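Local coordinates for rhamnose ABC transporter, rhamnose-binding protein (Actinomyces odontolyticus ATCC 17982, PDB 5BQ3), which probably binds a sugar such as rhamnose and delivers it to an ABC transporter for uptake into the cell, at residues Arg125-Gln131 with Asn311-Gly317; Val99-Gln104 with Ser120-Cys124. Residue numbers count along the deposited sequence, not the author numbering.

Contact 1 of 2, residues Arg125-Gln131 with Asn311-Gly317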
# COMPACT_ATOMS: atom_id res chain seq x y z
N ARG A 125 0.44 -16.18 -10.84
CA ARG A 125 -0.64 -15.24 -11.15
C ARG A 125 -0.54 -14.71 -12.58
O ARG A 125 0.54 -14.71 -13.18
CB ARG A 125 -0.69 -14.09 -10.11
CG ARG A 125 0.29 -12.94 -10.31
CD ARG A 125 1.73 -13.30 -9.97
NE ARG A 125 2.55 -12.10 -9.83
CZ ARG A 125 3.17 -11.48 -10.83
NH1 ARG A 125 3.05 -11.93 -12.07
NH2 ARG A 125 3.89 -10.39 -10.59
N ASP A 126 -1.68 -14.26 -13.11
CA ASP A 126 -1.81 -13.71 -14.45
C ASP A 126 -1.47 -12.22 -14.46
O ASP A 126 -1.02 -11.71 -15.48
CB ASP A 126 -3.23 -13.94 -14.99
CG ASP A 126 -3.59 -15.39 -15.18
OD1 ASP A 126 -3.11 -16.01 -16.16
OD2 ASP A 126 -4.38 -15.92 -14.37
N LEU A 127 -1.69 -11.54 -13.31
CA LEU A 127 -1.48 -10.10 -13.11
C LEU A 127 -1.33 -9.75 -11.63
O LEU A 127 -1.95 -10.39 -10.78
CB LEU A 127 -2.70 -9.35 -13.69
CG LEU A 127 -2.47 -8.14 -14.60
CD1 LEU A 127 -1.71 -8.51 -15.86
CD2 LEU A 127 -3.80 -7.54 -15.01
N PHE A 128 -0.52 -8.72 -11.32
CA PHE A 128 -0.34 -8.18 -9.97
C PHE A 128 -0.72 -6.69 -9.96
O PHE A 128 -0.28 -5.94 -10.83
CB PHE A 128 1.09 -8.40 -9.42
CG PHE A 128 1.41 -7.68 -8.12
CD1 PHE A 128 0.63 -7.89 -6.98
CD2 PHE A 128 2.49 -6.82 -8.03
CE1 PHE A 128 0.92 -7.21 -5.79
CE2 PHE A 128 2.78 -6.15 -6.84
CZ PHE A 128 2.00 -6.35 -5.73
N ILE A 129 -1.56 -6.28 -8.99
CA ILE A 129 -2.02 -4.90 -8.83
C ILE A 129 -1.33 -4.32 -7.60
O ILE A 129 -1.60 -4.74 -6.47
CB ILE A 129 -3.57 -4.77 -8.75
CG1 ILE A 129 -4.32 -5.67 -9.78
CG2 ILE A 129 -4.02 -3.30 -8.85
CD1 ILE A 129 -4.07 -5.41 -11.31
N ASN A 130 -0.40 -3.38 -7.82
CA ASN A 130 0.33 -2.71 -6.75
C ASN A 130 -0.29 -1.34 -6.49
O ASN A 130 -0.64 -0.63 -7.44
CB ASN A 130 1.81 -2.59 -7.10
CG ASN A 130 2.76 -2.49 -5.92
OD1 ASN A 130 2.39 -2.52 -4.74
ND2 ASN A 130 4.04 -2.41 -6.24
N GLN A 131 -0.44 -0.98 -5.21
CA GLN A 131 -1.01 0.30 -4.77
C GLN A 131 -0.19 1.47 -5.29
O GLN A 131 -0.72 2.38 -5.93
CB GLN A 131 -1.06 0.40 -3.23
CG GLN A 131 -1.67 -0.80 -2.51
CD GLN A 131 -0.62 -1.73 -1.97
OE1 GLN A 131 0.14 -2.36 -2.72
NE2 GLN A 131 -0.57 -1.86 -0.65
N ASN A 311 7.08 -7.40 -15.16
CA ASN A 311 6.75 -8.50 -14.22
C ASN A 311 5.22 -8.58 -14.00
O ASN A 311 4.76 -8.88 -12.89
CB ASN A 311 7.54 -8.36 -12.90
CG ASN A 311 7.61 -9.62 -12.06
OD1 ASN A 311 8.05 -10.68 -12.53
ND2 ASN A 311 7.21 -9.52 -10.81
N LYS A 312 4.43 -8.32 -15.08
CA LYS A 312 2.96 -8.33 -15.13
C LYS A 312 2.35 -7.50 -13.97
O LYS A 312 1.37 -7.93 -13.34
CB LYS A 312 2.42 -9.78 -15.11
CG LYS A 312 2.81 -10.62 -16.32
CD LYS A 312 2.39 -12.06 -16.12
CE LYS A 312 2.75 -12.92 -17.30
NZ LYS A 312 2.30 -14.31 -17.10
N THR A 313 2.93 -6.32 -13.69
CA THR A 313 2.51 -5.45 -12.59
C THR A 313 1.79 -4.19 -13.10
O THR A 313 2.27 -3.53 -14.01
CB THR A 313 3.73 -5.09 -11.70
OG1 THR A 313 4.36 -6.29 -11.27
CG2 THR A 313 3.36 -4.25 -10.48
N VAL A 314 0.65 -3.87 -12.47
CA VAL A 314 -0.19 -2.69 -12.73
C VAL A 314 -0.14 -1.80 -11.48
O VAL A 314 -0.39 -2.29 -10.38
CB VAL A 314 -1.65 -3.08 -13.11
CG1 VAL A 314 -2.50 -1.85 -13.39
CG2 VAL A 314 -1.68 -4.05 -14.30
N VAL A 315 0.19 -0.51 -11.64
CA VAL A 315 0.25 0.44 -10.52
C VAL A 315 -1.05 1.27 -10.53
O VAL A 315 -1.42 1.83 -11.56
CB VAL A 315 1.53 1.33 -10.55
CG1 VAL A 315 1.55 2.32 -9.39
CG2 VAL A 315 2.80 0.48 -10.53
N VAL A 316 -1.73 1.33 -9.36
CA VAL A 316 -2.99 2.07 -9.16
C VAL A 316 -2.74 3.58 -9.38
O VAL A 316 -3.51 4.22 -10.10
CB VAL A 316 -3.63 1.78 -7.77
CG1 VAL A 316 -4.90 2.59 -7.55
CG2 VAL A 316 -3.91 0.29 -7.59
N GLY A 317 -1.67 4.11 -8.80
CA GLY A 317 -1.31 5.52 -8.96
C GLY A 317 -0.27 6.02 -7.98
O GLY A 317 0.39 5.22 -7.31
O HOH W 1 5.73 -11.98 -13.67
O HOH W 2 2.84 -15.94 -14.66
O HOH W 3 -0.64 -13.03 -17.83
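Read from N311 onward, residues 311-317 run alongside strand 127-130 as its parallel edge partner. The carbonyl O of N311 takes a 2.9 Å hydrogen bond from R125 NH2, whose guanidinium also forms a salt bridge with D119. K312 folds its aliphatic chain over D126, CD 3.5 Å from D126 O, and water joins K312 NZ to R125 O. K312 O accepts F128 N at 2.9 Å, opening the parallel pattern. T313 sets CG2 3.7 Å from F128 CD2. V314 continues the pattern, its N bonding to F128 O and its O to N130 N, both 2.8 Å; on the opposite face from T313, V314 CB meets I129 CD1 at 3.8 Å. Just beyond the strand, V316 N bonds to N130 O at 3.0 Å and V316 CG2 lies 3.8 Å from I129 CG2. Strand 313-315 thus closes one side of a six-stranded parallel sheet; strand 112-116 flanks 127-130 on its other side, and helix 271-287 covers the face of L127 and I129.

Contact 2 of 2, residues Val99-Gln104 with Ser120-Cys124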
# COMPACT_ATOMS: atom_id res chain seq x y z
N VAL A 99 1.30 -19.98 -1.07
CA VAL A 99 0.02 -19.97 -1.78
C VAL A 99 0.20 -20.32 -3.28
O VAL A 99 -0.79 -20.62 -3.95
CB VAL A 99 -0.75 -18.63 -1.63
CG1 VAL A 99 -1.14 -18.36 -0.18
CG2 VAL A 99 0.03 -17.45 -2.21
N CYS A 100 1.44 -20.26 -3.79
CA CYS A 100 1.82 -20.47 -5.19
C CYS A 100 1.32 -21.82 -5.78
O CYS A 100 0.75 -21.75 -6.87
CB CYS A 100 3.32 -20.30 -5.39
SG CYS A 100 3.82 -20.11 -7.12
N PRO A 101 1.49 -23.03 -5.17
CA PRO A 101 0.99 -24.26 -5.82
C PRO A 101 -0.53 -24.29 -5.99
O PRO A 101 -1.01 -24.81 -6.99
CB PRO A 101 1.46 -25.38 -4.89
CG PRO A 101 2.54 -24.79 -4.08
CD PRO A 101 2.16 -23.36 -3.89
N ALA A 102 -1.28 -23.73 -5.01
CA ALA A 102 -2.74 -23.67 -5.04
C ALA A 102 -3.23 -22.71 -6.13
O ALA A 102 -4.21 -23.01 -6.80
CB ALA A 102 -3.28 -23.23 -3.68
N LEU A 103 -2.51 -21.58 -6.33
CA LEU A 103 -2.82 -20.58 -7.36
C LEU A 103 -2.46 -21.09 -8.76
O LEU A 103 -3.12 -20.71 -9.73
CB LEU A 103 -2.11 -19.25 -7.07
CG LEU A 103 -2.55 -18.46 -5.83
CD1 LEU A 103 -1.66 -17.24 -5.63
CD2 LEU A 103 -4.00 -18.03 -5.91
N GLN A 104 -1.41 -21.92 -8.87
CA GLN A 104 -0.97 -22.51 -10.14
C GLN A 104 -1.98 -23.58 -10.59
O GLN A 104 -2.18 -23.74 -11.80
CB GLN A 104 0.44 -23.10 -10.02
CG GLN A 104 1.53 -22.04 -10.11
CD GLN A 104 2.92 -22.59 -9.91
OE1 GLN A 104 3.18 -23.38 -9.00
NE2 GLN A 104 3.86 -22.14 -10.72
N SER A 120 2.43 -12.83 -4.98
CA SER A 120 2.89 -14.20 -4.87
C SER A 120 4.17 -14.28 -5.73
O SER A 120 4.72 -13.23 -6.07
CB SER A 120 1.80 -15.16 -5.33
OG SER A 120 1.51 -15.01 -6.71
N ALA A 121 4.64 -15.49 -6.10
CA ALA A 121 5.79 -15.58 -7.00
C ALA A 121 5.30 -15.26 -8.44
O ALA A 121 4.10 -15.30 -8.69
CB ALA A 121 6.43 -16.96 -6.92
N ALA A 122 6.22 -14.89 -9.34
CA ALA A 122 5.91 -14.50 -10.72
C ALA A 122 5.11 -15.54 -11.54
O ALA A 122 4.38 -15.14 -12.46
CB ALA A 122 7.20 -14.17 -11.46
N ASP A 123 5.23 -16.85 -11.23
CA ASP A 123 4.56 -17.91 -12.00
C ASP A 123 3.21 -18.41 -11.40
O ASP A 123 2.66 -19.39 -11.94
CB ASP A 123 5.52 -19.11 -12.21
CG ASP A 123 6.20 -19.69 -10.98
OD1 ASP A 123 5.95 -19.19 -9.85
OD2 ASP A 123 7.01 -20.64 -11.14
N CYS A 124 2.65 -17.76 -10.36
CA CYS A 124 1.38 -18.20 -9.76
C CYS A 124 0.21 -17.26 -10.07
O CYS A 124 -0.90 -17.53 -9.61
CB CYS A 124 1.51 -18.42 -8.25
SG CYS A 124 3.18 -18.23 -7.58
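A disulfide, C100-C124, ties the N-terminal part of helix 100-109 to the loop between strands 112-116 and 127-130, in the Rossmann-like lobe of this periplasmic binding protein that holds the six-stranded parallel sheet. The helix leads into strand 112-116, so the bond spans one helix-strand unit and fastens the loop that follows it. C100 SG and C124 SG are 2.0 Å apart, with a chi3 of -91°, close to the 90° magnitude usual for a disulfide. C124 closes a type I beta turn that starts at A121, and the turn lets the loop come back to the helix: A121 CB lies 4.1 Å from C100 SG, while C124 CB packs against L103 CB at 3.9 Å. One helical turn after C100, the Q104 N to C100 O hydrogen bond of 2.9 Å places Q104 on the same side, its CG 3.9 Å from C124 CA. L103 points toward the loop and also reaches inward to L89 and I91 of strand 88-91 and V113 of strand 112-116, joining the disulfide to the hydrophobic layer between helix and sheet. At the margin of the contact, the carbonyl of D123 receives a weak hydrogen bond from R107, farther along the helix, and accepts another, not weak, from the side-chain amide of Q104, with Q104 NE2 3.2 Å from D123 O.

Overall arrangement
Both contacts belong to the same lobe, their centres about 15 Å apart, and the chain passes directly from one to the other: C124, which ends the second segment of contact 2, is followed by R125, which begins contact 1. Contact 2 is local, with 15 residues between its segments, whereas contact 1 brings together strands separated by 179 residues, a span that includes the four-stranded sheet of the other lobe. They touch where R125 CD packs 3.7 Å from S120 OG and N311 OD1 lies 3.7 Å from A122 CB. R107 bridges them too, pairing with D126 and, weakly, with D123 O. In this family the sugar is typically bound in the cleft between the lobes.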